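Local coordinates for protein hydrolase, alpha/beta hydrolase FOLD family (Staphylococcus aureus, PDB 2XMZ) that probably acts as 2-succinyl-6-hydroxy-2,4-cyclohexadiene-1-carboxylate synthase (MenH), a lyase of menaquinone biosynthesis built on the alpha/beta hydrolase fold, at residues Y9-E14 against N42-T47; N110-S115 against P209-A214; N198-L203 against A229-N234. All coordinates share one frame; numbering follows the deposited sequence. Where two conformers were deposited one is given.

Contacts 1 and 2 belong to the same mixed sheet, their centres about 20 Å apart, and contact 3 packs beside it. Contact 1 lies at the antiparallel edge, its centre about 20 Å from that of the chain, and is partly exposed; two backbone bonds hold it, with a water bridging side chains of its two segments. Contact 2 is a buried parallel strand pair with five backbone bonds and mainly aliphatic side chains on both faces. In contact 3, where the chain leaves helix 219-231, buried and exposed residues meet through apolar packing. Contacts 2 and 3 touch: Ile212 packs on Ala229 and Ile232, and Thr210 N lies 2.8 Å from Asn234 O, a probable hydrogen bond.

Contact 1: Y9-E14 against N42-T47; sequences YEANVE and NYHVIT
The antiparallel edge of the central sheet is formed where Tyr9, the last residue of strand 6-9, pairs with Val45 of strand 44-48. Both backbone bonds of this hydrogen-bonded pair are present: Tyr9 N gives to Val45 O at 2.7 Å, and Val45 N returns to Tyr9 O at 3.0 Å with an N-H...O angle of 175°. The Tyr9 and Val45 side chains share one face, where CD2 of the tyrosine reaches CG1 of the valine at 4.1 Å. Farther out, Thr47 OG1 lies at the Tyr9 ring edge, in its plane, 3.8 Å from Tyr9 CE2. A water joins the two hydroxyls, 2.5 Å from Tyr9 OH and 2.7 Å from Thr47 OG1.

Beyond the bridge the chain leaves strand geometry, and His44 becomes the centre of the contact. Ala11 CB sits over one face of its imidazole, 3.9 Å from the centroid and 26° off the normal, a CH-pi contact. The Glu10 side chain runs beside the histidine in the same direction, its carboxylate turned 43° from the ring plane. In the conformer given for Glu14, a second water lies between His44 NE2 and Glu14 OE2, a bridge to be taken as doubtful.

Among the neighbouring elements, strand 17-22 pairs with 44-48 through backbone bonds of His44 and Ile46 to Leu19. Helix 36-40 packs against Tyr9 and Val45 through Thr40, and the Phe8 ring meets that of His44.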
ATOM      1  N   TYR A   9      -5.485 -11.938  12.094  1.00 27.44           N
ATOM      2  CA  TYR A   9      -5.235 -13.353  11.924  1.00 29.00           C
ATOM      3  C   TYR A   9      -4.215 -13.760  12.973  1.00 29.80           C
ATOM      4  O   TYR A   9      -3.055 -13.351  12.901  1.00 28.78           O
ATOM      5  CB  TYR A   9      -4.708 -13.626  10.508  1.00 27.69           C
ATOM      6  CG  TYR A   9      -5.657 -13.175   9.414  1.00 28.81           C
ATOM      7  CD1 TYR A   9      -6.627 -14.055   8.901  1.00 30.74           C
ATOM      8  CD2 TYR A   9      -5.594 -11.877   8.892  1.00 27.37           C
ATOM      9  CE1 TYR A   9      -7.494 -13.654   7.901  1.00 31.47           C
ATOM     10  CE2 TYR A   9      -6.478 -11.459   7.884  1.00 28.69           C
ATOM     11  CZ  TYR A   9      -7.416 -12.361   7.397  1.00 30.85           C
ATOM     12  OH  TYR A   9      -8.279 -11.987   6.402  1.00 32.75           O
ATOM     13  N   GLU A  10      -4.661 -14.534  13.961  1.00 31.50           N
ATOM     14  CA  GLU A  10      -3.782 -15.014  15.019  1.00 33.07           C
ATOM     15  C   GLU A  10      -2.676 -15.898  14.442  1.00 32.67           C
ATOM     16  O   GLU A  10      -2.945 -16.800  13.645  1.00 33.02           O
ATOM     17  CB  GLU A  10      -4.574 -15.830  16.055  1.00 35.68           C
ATOM     18  CG  GLU A  10      -5.071 -15.054  17.279  1.00 41.03           C
ATOM     19  CD  GLU A  10      -3.997 -14.826  18.369  1.00 45.34           C
ATOM     20  OE1 GLU A  10      -3.440 -15.812  18.922  1.00 47.61           O
ATOM     21  OE2 GLU A  10      -3.732 -13.642  18.690  1.00 47.20           O
ATOM     22  N   ALA A  11      -1.437 -15.629  14.844  1.00 31.78           N
ATOM     23  CA  ALA A  11      -0.315 -16.525  14.547  1.00 32.82           C
ATOM     24  C   ALA A  11      -0.530 -17.951  15.086  1.00 34.68           C
ATOM     25  O   ALA A  11      -1.163 -18.151  16.127  1.00 34.51           O
ATOM     26  CB  ALA A  11       0.983 -15.954  15.098  1.00 32.79           C
ATOM     27  N   ASN A  12       0.027 -18.934  14.379  1.00 35.88           N
ATOM     28  CA  ASN A  12      -0.129 -20.322  14.758  1.00 38.87           C
ATOM     29  C   ASN A  12       0.674 -20.602  16.013  1.00 39.52           C
ATOM     30  O   ASN A  12       0.427 -21.577  16.699  1.00 41.02           O
ATOM     31  CB  ASN A  12       0.280 -21.253  13.619  1.00 40.36           C
ATOM     32  CG  ASN A  12      -0.641 -21.141  12.415  1.00 42.30           C
ATOM     33  OD1 ASN A  12      -1.784 -20.662  12.517  1.00 43.29           O
ATOM     34  ND2 ASN A  12      -0.152 -21.590  11.263  1.00 45.06           N
ATOM     35  N   VAL A  13       1.608 -19.703  16.317  1.00 38.39           N
ATOM     36  CA  VAL A  13       2.462 -19.827  17.497  1.00 39.70           C
ATOM     37  C   VAL A  13       2.422 -18.539  18.331  1.00 38.43           C
ATOM     38  O   VAL A  13       1.928 -17.518  17.861  1.00 36.82           O
ATOM     39  CB  VAL A  13       3.927 -20.204  17.105  1.00 40.41           C
ATOM     40  CG1 VAL A  13       3.965 -21.579  16.418  1.00 41.31           C
ATOM     41  CG2 VAL A  13       4.566 -19.117  16.225  1.00 38.69           C
ATOM     42  N   GLU A  14       2.910 -18.596  19.569  1.00 39.71           N
ATOM     43  CA  GLU A  14       3.081 -17.380  20.379  1.00 39.04           C
ATOM     44  C   GLU A  14       4.106 -16.470  19.750  1.00 38.25           C
ATOM     45  O   GLU A  14       5.200 -16.898  19.382  1.00 38.92           O
ATOM     46  CB  GLU A  14       3.549 -17.682  21.806  1.00 41.02           C
ATOM     47  CG  GLU A  14       2.501 -18.347  22.691  0.50 41.67           C
ATOM     48  CD  GLU A  14       1.323 -17.436  23.057  0.50 40.49           C
ATOM     49  OE1 GLU A  14       0.216 -17.995  23.385  0.50 38.74           O
ATOM     50  OE2 GLU A  14       1.499 -16.177  23.020  0.50 40.55           O
ATOM     51  N   ASN A  42       4.387 -17.789  11.725  1.00 38.96           N
ATOM     52  CA  ASN A  42       5.303 -17.180  12.697  1.00 38.80           C
ATOM     53  C   ASN A  42       4.917 -15.768  13.146  1.00 36.06           C
ATOM     54  O   ASN A  42       5.547 -15.210  14.042  1.00 36.05           O
ATOM     55  CB  ASN A  42       6.727 -17.130  12.118  1.00 39.95           C
ATOM     56  CG  ASN A  42       7.327 -18.514  11.885  1.00 44.84           C
ATOM     57  OD1 ASN A  42       7.541 -18.921  10.739  1.00 49.19           O
ATOM     58  ND2 ASN A  42       7.607 -19.241  12.969  1.00 46.55           N
ATOM     59  N   TYR A  43       3.915 -15.174  12.500  1.00 33.77           N
ATOM     60  CA  TYR A  43       3.574 -13.765  12.735  1.00 31.01           C
ATOM     61  C   TYR A  43       2.063 -13.566  12.849  1.00 29.49           C
ATOM     62  O   TYR A  43       1.296 -14.181  12.113  1.00 28.80           O
ATOM     63  CB  TYR A  43       4.157 -12.859  11.611  1.00 30.70           C
ATOM     64  CG  TYR A  43       5.649 -13.068  11.383  1.00 33.13           C
ATOM     65  CD1 TYR A  43       6.594 -12.344  12.101  1.00 36.07           C
ATOM     66  CD2 TYR A  43       6.114 -14.021  10.472  1.00 35.06           C
ATOM     67  CE1 TYR A  43       7.972 -12.563  11.919  1.00 37.41           C
ATOM     68  CE2 TYR A  43       7.479 -14.234  10.274  1.00 39.18           C
ATOM     69  CZ  TYR A  43       8.403 -13.505  11.003  1.00 39.07           C
ATOM     70  OH  TYR A  43       9.748 -13.735  10.806  1.00 41.47           O
ATOM     71  N   HIS A  44       1.640 -12.719  13.783  1.00 28.05           N
ATOM     72  CA  HIS A  44       0.270 -12.214  13.765  1.00 26.64           C
ATOM     73  C   HIS A  44       0.130 -11.342  12.525  1.00 25.05           C
ATOM     74  O   HIS A  44       1.057 -10.619  12.161  1.00 23.56           O
ATOM     75  CB  HIS A  44      -0.045 -11.383  15.003  1.00 26.13           C
ATOM     76  CG  HIS A  44       0.053 -12.148  16.285  1.00 27.23           C
ATOM     77  ND1 HIS A  44      -0.796 -13.183  16.601  1.00 28.07           N
ATOM     78  CD2 HIS A  44       0.893 -12.008  17.340  1.00 25.86           C
ATOM     79  CE1 HIS A  44      -0.480 -13.655  17.796  1.00 29.05           C
ATOM     80  NE2 HIS A  44       0.539 -12.958  18.266  1.00 28.65           N
ATOM     81  N   VAL A  45      -1.023 -11.420  11.875  1.00 24.66           N
ATOM     82  CA  VAL A  45      -1.243 -10.621  10.660  1.00 23.61           C
ATOM     83  C   VAL A  45      -2.510  -9.803  10.794  1.00 23.11           C
ATOM     84  O   VAL A  45      -3.547 -10.326  11.203  1.00 24.47           O
ATOM     85  CB  VAL A  45      -1.310 -11.488   9.356  1.00 24.01           C
ATOM     86  CG1 VAL A  45      -1.723 -10.618   8.147  1.00 22.59           C
ATOM     87  CG2 VAL A  45       0.021 -12.210   9.089  1.00 22.96           C
ATOM     88  N   ILE A  46      -2.408  -8.523  10.432  1.00 21.98           N
ATOM     89  CA  ILE A  46      -3.551  -7.643  10.326  1.00 21.35           C
ATOM     90  C   ILE A  46      -3.629  -7.127   8.895  1.00 20.76           C
ATOM     91  O   ILE A  46      -2.626  -6.762   8.286  1.00 20.31           O
ATOM     92  CB  ILE A  46      -3.452  -6.422  11.274  1.00 21.13           C
ATOM     93  CG1 ILE A  46      -3.479  -6.881  12.731  1.00 24.79           C
ATOM     94  CG2 ILE A  46      -4.603  -5.424  11.021  1.00 21.07           C
ATOM     95  CD1 ILE A  46      -3.085  -5.783  13.717  1.00 26.43           C
ATOM     96  N   THR A  47      -4.838  -7.105   8.353  1.00 21.27           N
ATOM     97  CA  THR A  47      -5.050  -6.428   7.096  1.00 20.07           C
ATOM     98  C   THR A  47      -6.013  -5.317   7.406  1.00 21.04           C
ATOM     99  O   THR A  47      -6.912  -5.501   8.232  1.00 22.84           O
ATOM    100  CB  THR A  47      -5.629  -7.364   6.020  1.00 20.71           C
ATOM    101  OG1 THR A  47      -6.865  -7.902   6.466  1.00 19.91           O
ATOM    102  CG2 THR A  47      -4.638  -8.499   5.679  1.00 21.42           C
TER
HETATM  103  O   HOH W   1      -7.966  -9.945   4.991  1.00 19.49           O
HETATM  104  O   HOH W   2       1.107 -14.638  20.728  1.00 28.17           O

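Contact 2: N110-S115 against P209-A214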
ATOM      1  N   ASN A 110       9.176  -1.962  12.327  1.00 25.60           N
ATOM      2  CA  ASN A 110       9.781  -2.080  10.986  1.00 26.18           C
ATOM      3  C   ASN A 110       8.832  -1.520   9.936  1.00 24.60           C
ATOM      4  O   ASN A 110       7.603  -1.414  10.163  1.00 24.73           O
ATOM      5  CB  ASN A 110      10.057  -3.550  10.599  1.00 26.54           C
ATOM      6  CG  ASN A 110      10.916  -4.281  11.610  1.00 29.16           C
ATOM      7  OD1 ASN A 110      12.128  -4.078  11.684  1.00 32.36           O
ATOM      8  ND2 ASN A 110      10.298  -5.173  12.365  1.00 30.03           N
ATOM      9  N   LEU A 111       9.389  -1.211   8.770  1.00 23.67           N
ATOM     10  CA  LEU A 111       8.600  -0.661   7.684  1.00 21.96           C
ATOM     11  C   LEU A 111       8.851  -1.417   6.398  1.00 21.40           C
ATOM     12  O   LEU A 111       9.983  -1.726   6.067  1.00 21.97           O
ATOM     13  CB  LEU A 111       8.906   0.826   7.510  1.00 21.21           C
ATOM     14  CG  LEU A 111       8.100   1.601   6.466  1.00 21.73           C
ATOM     15  CD1 LEU A 111       6.568   1.673   6.809  1.00 16.96           C
ATOM     16  CD2 LEU A 111       8.696   2.988   6.287  1.00 22.14           C
ATOM     17  N   ILE A 112       7.785  -1.747   5.675  1.00 21.41           N
ATOM     18  CA  ILE A 112       7.960  -2.403   4.372  1.00 21.52           C
ATOM     19  C   ILE A 112       7.148  -1.675   3.331  1.00 20.54           C
ATOM     20  O   ILE A 112       5.955  -1.402   3.511  1.00 20.83           O
ATOM     21  CB  ILE A 112       7.627  -3.932   4.346  1.00 21.62           C
ATOM     22  CG1 ILE A 112       8.434  -4.676   5.401  1.00 22.65           C
ATOM     23  CG2 ILE A 112       7.985  -4.501   2.976  1.00 20.08           C
ATOM     24  CD1 ILE A 112       7.962  -6.156   5.672  1.00 23.81           C
ATOM     25  N   LEU A 113       7.820  -1.370   2.230  1.00 20.78           N
ATOM     26  CA  LEU A 113       7.259  -0.576   1.162  1.00 20.32           C
ATOM     27  C   LEU A 113       7.386  -1.334  -0.155  1.00 21.14           C
ATOM     28  O   LEU A 113       8.496  -1.713  -0.561  1.00 21.73           O
ATOM     29  CB  LEU A 113       8.037   0.748   1.068  1.00 20.25           C
ATOM     30  CG  LEU A 113       8.094   1.551   2.385  1.00 21.36           C
ATOM     31  CD1 LEU A 113       8.987   2.757   2.187  1.00 24.21           C
ATOM     32  CD2 LEU A 113       6.715   1.994   2.831  1.00 21.20           C
ATOM     33  N   GLU A 114       6.259  -1.524  -0.829  1.00 20.29           N
ATOM     34  CA  GLU A 114       6.250  -2.197  -2.104  1.00 20.85           C
ATOM     35  C   GLU A 114       5.726  -1.244  -3.154  1.00 20.45           C
ATOM     36  O   GLU A 114       4.575  -0.757  -3.076  1.00 20.95           O
ATOM     37  CB  GLU A 114       5.386  -3.467  -2.083  1.00 21.01           C
ATOM     38  CG  GLU A 114       5.334  -4.162  -3.465  1.00 20.01           C
ATOM     39  CD  GLU A 114       4.184  -5.148  -3.619  1.00 22.42           C
ATOM     40  OE1 GLU A 114       3.403  -5.344  -2.661  1.00 21.65           O
ATOM     41  OE2 GLU A 114       4.040  -5.710  -4.727  1.00 22.96           O
ATOM     42  N   SER A 115       6.569  -0.964  -4.130  1.00 21.61           N
ATOM     43  CA  SER A 115       6.171  -0.165  -5.298  1.00 21.88           C
ATOM     44  C   SER A 115       5.417   1.113  -4.894  1.00 21.47           C
ATOM     45  O   SER A 115       4.299   1.357  -5.336  1.00 20.46           O
ATOM     46  CB  SER A 115       5.312  -1.029  -6.220  1.00 22.49           C
ATOM     47  OG  SER A 115       6.042  -2.153  -6.655  1.00 24.98           O
ATOM     48  N   PRO A 209      14.126  -0.250  10.871  1.00 26.08           N
ATOM     49  CA  PRO A 209      14.534  -1.024   9.709  1.00 26.03           C
ATOM     50  C   PRO A 209      13.446  -0.985   8.633  1.00 24.54           C
ATOM     51  O   PRO A 209      12.273  -1.193   8.937  1.00 23.87           O
ATOM     52  CB  PRO A 209      14.706  -2.434  10.269  1.00 26.55           C
ATOM     53  CG  PRO A 209      15.110  -2.188  11.743  1.00 28.99           C
ATOM     54  CD  PRO A 209      14.338  -0.967  12.145  1.00 27.36           C
ATOM     55  N   THR A 210      13.845  -0.717   7.392  1.00 24.91           N
ATOM     56  CA  THR A 210      12.895  -0.538   6.280  1.00 24.73           C
ATOM     57  C   THR A 210      13.309  -1.417   5.106  1.00 25.47           C
ATOM     58  O   THR A 210      14.487  -1.406   4.688  1.00 25.90           O
ATOM     59  CB  THR A 210      12.814   0.944   5.856  1.00 24.55           C
ATOM     60  OG1 THR A 210      12.344   1.721   6.963  1.00 25.17           O
ATOM     61  CG2 THR A 210      11.847   1.159   4.683  1.00 21.28           C
ATOM     62  N   LEU A 211      12.366  -2.219   4.607  1.00 24.12           N
ATOM     63  CA  LEU A 211      12.594  -2.984   3.387  1.00 24.49           C
ATOM     64  C   LEU A 211      11.843  -2.286   2.264  1.00 23.18           C
ATOM     65  O   LEU A 211      10.676  -2.018   2.390  1.00 22.45           O
ATOM     66  CB  LEU A 211      12.072  -4.417   3.515  1.00 25.07           C
ATOM     67  CG  LEU A 211      12.168  -5.315   2.267  1.00 25.06           C
ATOM     68  CD1 LEU A 211      13.650  -5.633   1.874  1.00 25.59           C
ATOM     69  CD2 LEU A 211      11.373  -6.597   2.478  1.00 24.17           C
ATOM     70  N   ILE A 212      12.536  -1.988   1.172  1.00 23.79           N
ATOM     71  CA  ILE A 212      11.909  -1.375  -0.001  1.00 22.92           C
ATOM     72  C   ILE A 212      11.956  -2.336  -1.183  1.00 23.43           C
ATOM     73  O   ILE A 212      13.018  -2.885  -1.514  1.00 24.98           O
ATOM     74  CB  ILE A 212      12.577  -0.024  -0.348  1.00 23.26           C
ATOM     75  CG1 ILE A 212      12.423   0.954   0.826  1.00 23.76           C
ATOM     76  CG2 ILE A 212      12.007   0.537  -1.649  1.00 22.07           C
ATOM     77  CD1 ILE A 212      13.500   2.052   0.910  1.00 24.06           C
ATOM     78  N   LEU A 213      10.796  -2.559  -1.799  1.00 22.55           N
ATOM     79  CA  LEU A 213      10.676  -3.480  -2.921  1.00 23.40           C
ATOM     80  C   LEU A 213      10.162  -2.707  -4.123  1.00 23.19           C
ATOM     81  O   LEU A 213       9.245  -1.888  -4.004  1.00 22.75           O
ATOM     82  CB  LEU A 213       9.725  -4.633  -2.584  1.00 23.71           C
ATOM     83  CG  LEU A 213      10.000  -5.419  -1.295  1.00 26.30           C
ATOM     84  CD1 LEU A 213       8.914  -6.432  -1.022  1.00 29.01           C
ATOM     85  CD2 LEU A 213      11.348  -6.112  -1.336  1.00 27.39           C
ATOM     86  N   ALA A 214      10.765  -2.964  -5.276  1.00 23.38           N
ATOM     87  CA  ALA A 214      10.265  -2.436  -6.544  1.00 23.64           C
ATOM     88  C   ALA A 214      10.393  -3.544  -7.588  1.00 24.43           C
ATOM     89  O   ALA A 214      11.217  -4.435  -7.443  1.00 25.56           O
ATOM     90  CB  ALA A 214      11.062  -1.196  -6.965  1.00 24.04           C
TER
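Leu111 and Thr210 lie side by side and point the same way, with Leu111 CB 3.6 Å from Thr210 OG1, a hydroxyl that is hydrogen-bonded to Val208 O. The next pair on this face, Leu113 and Ile212, repeats the arrangement: Leu113 CD1 touches Ile212 CG1 at 4.1 Å and also meets Thr210 CG2, crossing that side chain obliquely. On the reverse face Ile112 runs alongside Leu211, and its CG2 branch, anti to the backbone N, lies 4.0 Å from Leu211 CD2. Glu114 and Leu213 share that face too, but the carboxylate leads away from strand 210-215, and its OE1 is bonded to His248 ND1. At the entrance to the pair, the amide oxygen OD1 of Asn110 rests against the Pro209 ring, 3.4 Å from its CB.

In-step pairing of the backbones sets these positions. The strand axes run only 6° apart in direction, and five bonds pass back and forth, from Leu111 N to Pro209 O at one end to Ser115 N on Leu213 O, 2.8 Å, at the other. Leu111 and Leu113 each use both N and O, to residues on either side of their register partner, the parallel pattern.

Past the paired strands, Ser115 OG bonds to His245 O; His245 probably belongs, with Ser91 and Asp218, to a Ser-His-Asp triad, as in other alpha/beta hydrolases. Adjacent parallel strands within the sheet, with helices 252-266 and 219-231 packed on its two faces, are the hallmark of this fold.

Contact 3: N198-L203 against A229-N234; sequences NLWPRL and ANLIPN
Leu203 and Ile232 bring the two backbones closest, their CA atoms 5.3 Å apart, where a turning loop meets the chain leaving helix 219-231. Within the loop, Arg202 N bonds to Leu199 O at 3.0 Å, and Trp200 N bonds to Asn198 OD1, an Asx turn whose donor stands 48° out of the amide plane.

Leu203 supplies the middle of the contact. Its CB bond points toward segment 229-234, and CB lies 3.9 Å from both Leu231 CB and Ile232 CG1. The Leu203 and Leu231 side chains cross at about a right angle, and Leu203 CD1 also approaches Leu231 CB. The Leu231 tip goes instead to Trp200: its CD1 methyl meets the indole at the edge, in the ring plane, 3.8 Å from CE3. The two residues again cross at about a right angle, and the approach is edge-on rather than a CH-pi contact over the face. These side-chain contacts are apolar. Ile232 CG1, anti to the carbonyl carbon (chi1 -60°), also lies 3.7 Å from Leu203 O.

Trp200 NE1 is held by Gly119 O, while the indole also packs on Ile224 and Met228 of helix 219-231. Leu203 reaches Leu98 of helix 92-103, and together the two residues place loop 198-203 between these helices. Ile232, for its part, ties segment 229-234 to strand 210-215 by resting on Thr210.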
ATOM      1  N   ASN A 198       4.630  16.301   0.274  1.00 28.80           N
ATOM      2  CA  ASN A 198       5.922  15.807  -0.200  1.00 29.11           C
ATOM      3  C   ASN A 198       6.726  15.283   0.995  1.00 28.51           C
ATOM      4  O   ASN A 198       7.317  16.069   1.748  1.00 29.05           O
ATOM      5  CB  ASN A 198       6.681  16.953  -0.892  1.00 29.91           C
ATOM      6  CG  ASN A 198       8.151  16.644  -1.108  1.00 30.24           C
ATOM      7  OD1 ASN A 198       8.544  15.486  -1.205  1.00 29.99           O
ATOM      8  ND2 ASN A 198       8.966  17.689  -1.203  1.00 31.99           N
ATOM      9  N   LEU A 199       6.764  13.962   1.155  1.00 27.63           N
ATOM     10  CA  LEU A 199       7.440  13.346   2.319  1.00 26.63           C
ATOM     11  C   LEU A 199       8.926  13.069   2.077  1.00 27.04           C
ATOM     12  O   LEU A 199       9.621  12.517   2.948  1.00 26.96           O
ATOM     13  CB  LEU A 199       6.714  12.071   2.758  1.00 26.09           C
ATOM     14  CG  LEU A 199       5.264  12.219   3.228  1.00 26.13           C
ATOM     15  CD1 LEU A 199       4.728  10.836   3.593  1.00 27.55           C
ATOM     16  CD2 LEU A 199       5.148  13.160   4.416  1.00 26.64           C
ATOM     17  N   TRP A 200       9.409  13.455   0.896  1.00 26.37           N
ATOM     18  CA  TRP A 200      10.806  13.246   0.523  1.00 26.19           C
ATOM     19  C   TRP A 200      11.790  13.790   1.577  1.00 27.31           C
ATOM     20  O   TRP A 200      12.691  13.070   1.988  1.00 27.73           O
ATOM     21  CB  TRP A 200      11.090  13.820  -0.875  1.00 26.48           C
ATOM     22  CG  TRP A 200      10.591  12.917  -1.975  1.00 23.84           C
ATOM     23  CD1 TRP A 200       9.427  13.052  -2.684  1.00 23.44           C
ATOM     24  CD2 TRP A 200      11.223  11.723  -2.464  1.00 24.54           C
ATOM     25  NE1 TRP A 200       9.311  12.032  -3.605  1.00 25.11           N
ATOM     26  CE2 TRP A 200      10.395  11.198  -3.486  1.00 25.38           C
ATOM     27  CE3 TRP A 200      12.404  11.040  -2.135  1.00 23.95           C
ATOM     28  CZ2 TRP A 200      10.716  10.025  -4.184  1.00 24.60           C
ATOM     29  CZ3 TRP A 200      12.718   9.874  -2.830  1.00 24.86           C
ATOM     30  CH2 TRP A 200      11.887   9.388  -3.845  1.00 24.73           C
ATOM     31  N   PRO A 201      11.601  15.048   2.039  1.00 28.14           N
ATOM     32  CA  PRO A 201      12.526  15.599   3.044  1.00 29.25           C
ATOM     33  C   PRO A 201      12.360  15.047   4.478  1.00 28.64           C
ATOM     34  O   PRO A 201      13.199  15.313   5.326  1.00 29.51           O
ATOM     35  CB  PRO A 201      12.251  17.106   2.996  1.00 30.15           C
ATOM     36  CG  PRO A 201      10.870  17.232   2.495  1.00 30.22           C
ATOM     37  CD  PRO A 201      10.608  16.052   1.599  1.00 28.59           C
ATOM     38  N   ARG A 202      11.311  14.262   4.718  1.00 28.09           N
ATOM     39  CA  ARG A 202      11.061  13.650   6.032  1.00 27.87           C
ATOM     40  C   ARG A 202      11.448  12.165   6.069  1.00 26.66           C
ATOM     41  O   ARG A 202      11.335  11.535   7.100  1.00 26.46           O
ATOM     42  CB  ARG A 202       9.584  13.830   6.447  1.00 27.95           C
ATOM     43  CG  ARG A 202       9.180  15.283   6.824  1.00 31.75           C
ATOM     44  CD  ARG A 202       8.148  15.286   7.976  1.00 35.91           C
ATOM     45  NE  ARG A 202       7.553  16.598   8.237  1.00 39.52           N
ATOM     46  CZ  ARG A 202       8.072  17.533   9.038  1.00 42.13           C
ATOM     47  NH1 ARG A 202       7.435  18.692   9.197  1.00 44.02           N
ATOM     48  NH2 ARG A 202       9.224  17.324   9.685  1.00 43.10           N
ATOM     49  N   LEU A 203      11.892  11.602   4.939  1.00 25.94           N
ATOM     50  CA  LEU A 203      12.326  10.184   4.895  1.00 24.66           C
ATOM     51  C   LEU A 203      13.462   9.862   5.859  1.00 25.50           C
ATOM     52  O   LEU A 203      13.529   8.746   6.396  1.00 24.99           O
ATOM     53  CB  LEU A 203      12.756   9.771   3.477  1.00 23.87           C
ATOM     54  CG  LEU A 203      11.651   9.716   2.420  1.00 24.69           C
ATOM     55  CD1 LEU A 203      12.229   9.189   1.108  1.00 22.89           C
ATOM     56  CD2 LEU A 203      10.442   8.870   2.910  1.00 21.40           C
ATOM     57  N   ALA A 229      15.602   4.586  -0.658  1.00 23.37           N
ATOM     58  CA  ALA A 229      16.605   3.804   0.082  1.00 24.95           C
ATOM     59  C   ALA A 229      17.765   4.668   0.530  1.00 26.37           C
ATOM     60  O   ALA A 229      18.253   4.529   1.655  1.00 27.16           O
ATOM     61  CB  ALA A 229      17.106   2.647  -0.762  1.00 25.59           C
ATOM     62  N   ASN A 230      18.200   5.576  -0.347  1.00 26.89           N
ATOM     63  CA  ASN A 230      19.296   6.492  -0.046  1.00 28.79           C
ATOM     64  C   ASN A 230      19.033   7.352   1.169  1.00 27.74           C
ATOM     65  O   ASN A 230      19.965   7.761   1.860  1.00 28.20           O
ATOM     66  CB  ASN A 230      19.545   7.453  -1.219  1.00 30.07           C
ATOM     67  CG  ASN A 230      20.274   6.815  -2.368  1.00 35.68           C
ATOM     68  OD1 ASN A 230      20.935   5.785  -2.212  1.00 40.79           O
ATOM     69  ND2 ASN A 230      20.179   7.443  -3.546  1.00 37.49           N
ATOM     70  N   LEU A 231      17.758   7.673   1.384  1.00 26.24           N
ATOM     71  CA  LEU A 231      17.353   8.703   2.333  1.00 25.81           C
ATOM     72  C   LEU A 231      16.868   8.138   3.666  1.00 24.82           C
ATOM     73  O   LEU A 231      16.985   8.795   4.691  1.00 24.51           O
ATOM     74  CB  LEU A 231      16.259   9.589   1.712  1.00 25.20           C
ATOM     75  CG  LEU A 231      16.795  10.558   0.621  1.00 27.31           C
ATOM     76  CD1 LEU A 231      15.657  11.285  -0.116  1.00 27.41           C
ATOM     77  CD2 LEU A 231      17.798  11.551   1.199  1.00 28.23           C
ATOM     78  N   ILE A 232      16.293   6.944   3.628  1.00 23.51           N
ATOM     79  CA  ILE A 232      15.871   6.234   4.853  1.00 23.44           C
ATOM     80  C   ILE A 232      17.125   5.542   5.390  1.00 24.50           C
ATOM     81  O   ILE A 232      17.701   4.702   4.697  1.00 24.27           O
ATOM     82  CB  ILE A 232      14.728   5.235   4.555  1.00 21.67           C
ATOM     83  CG1 ILE A 232      13.517   5.984   3.989  1.00 21.57           C
ATOM     84  CG2 ILE A 232      14.378   4.386   5.811  1.00 22.99           C
ATOM     85  CD1 ILE A 232      12.347   5.077   3.593  1.00 20.61           C
ATOM     86  N   PRO A 233      17.588   5.930   6.603  1.00 26.32           N
ATOM     87  CA  PRO A 233      18.939   5.530   7.017  1.00 28.02           C
ATOM     88  C   PRO A 233      19.166   4.020   7.221  1.00 28.74           C
ATOM     89  O   PRO A 233      20.250   3.527   6.891  1.00 27.85           O
ATOM     90  CB  PRO A 233      19.144   6.286   8.340  1.00 29.53           C
ATOM     91  CG  PRO A 233      17.790   6.613   8.811  1.00 27.37           C
ATOM     92  CD  PRO A 233      16.966   6.832   7.588  1.00 26.14           C
ATOM     93  N   ASN A 234      18.178   3.307   7.775  1.00 28.14           N
ATOM     94  CA  ASN A 234      18.280   1.836   7.938  1.00 29.52           C
ATOM     95  C   ASN A 234      17.360   1.095   6.961  1.00 29.37           C
ATOM     96  O   ASN A 234      16.367   0.477   7.361  1.00 29.70           O
ATOM     97  CB  ASN A 234      17.983   1.473   9.392  0.50 29.73           C
ATOM     98  CG  ASN A 234      18.804   2.293  10.359  0.50 29.15           C
ATOM     99  OD1 ASN A 234      20.028   2.167  10.407  0.50 30.72           O
ATOM    100  ND2 ASN A 234      18.142   3.165  11.109  0.50 25.49           N
TER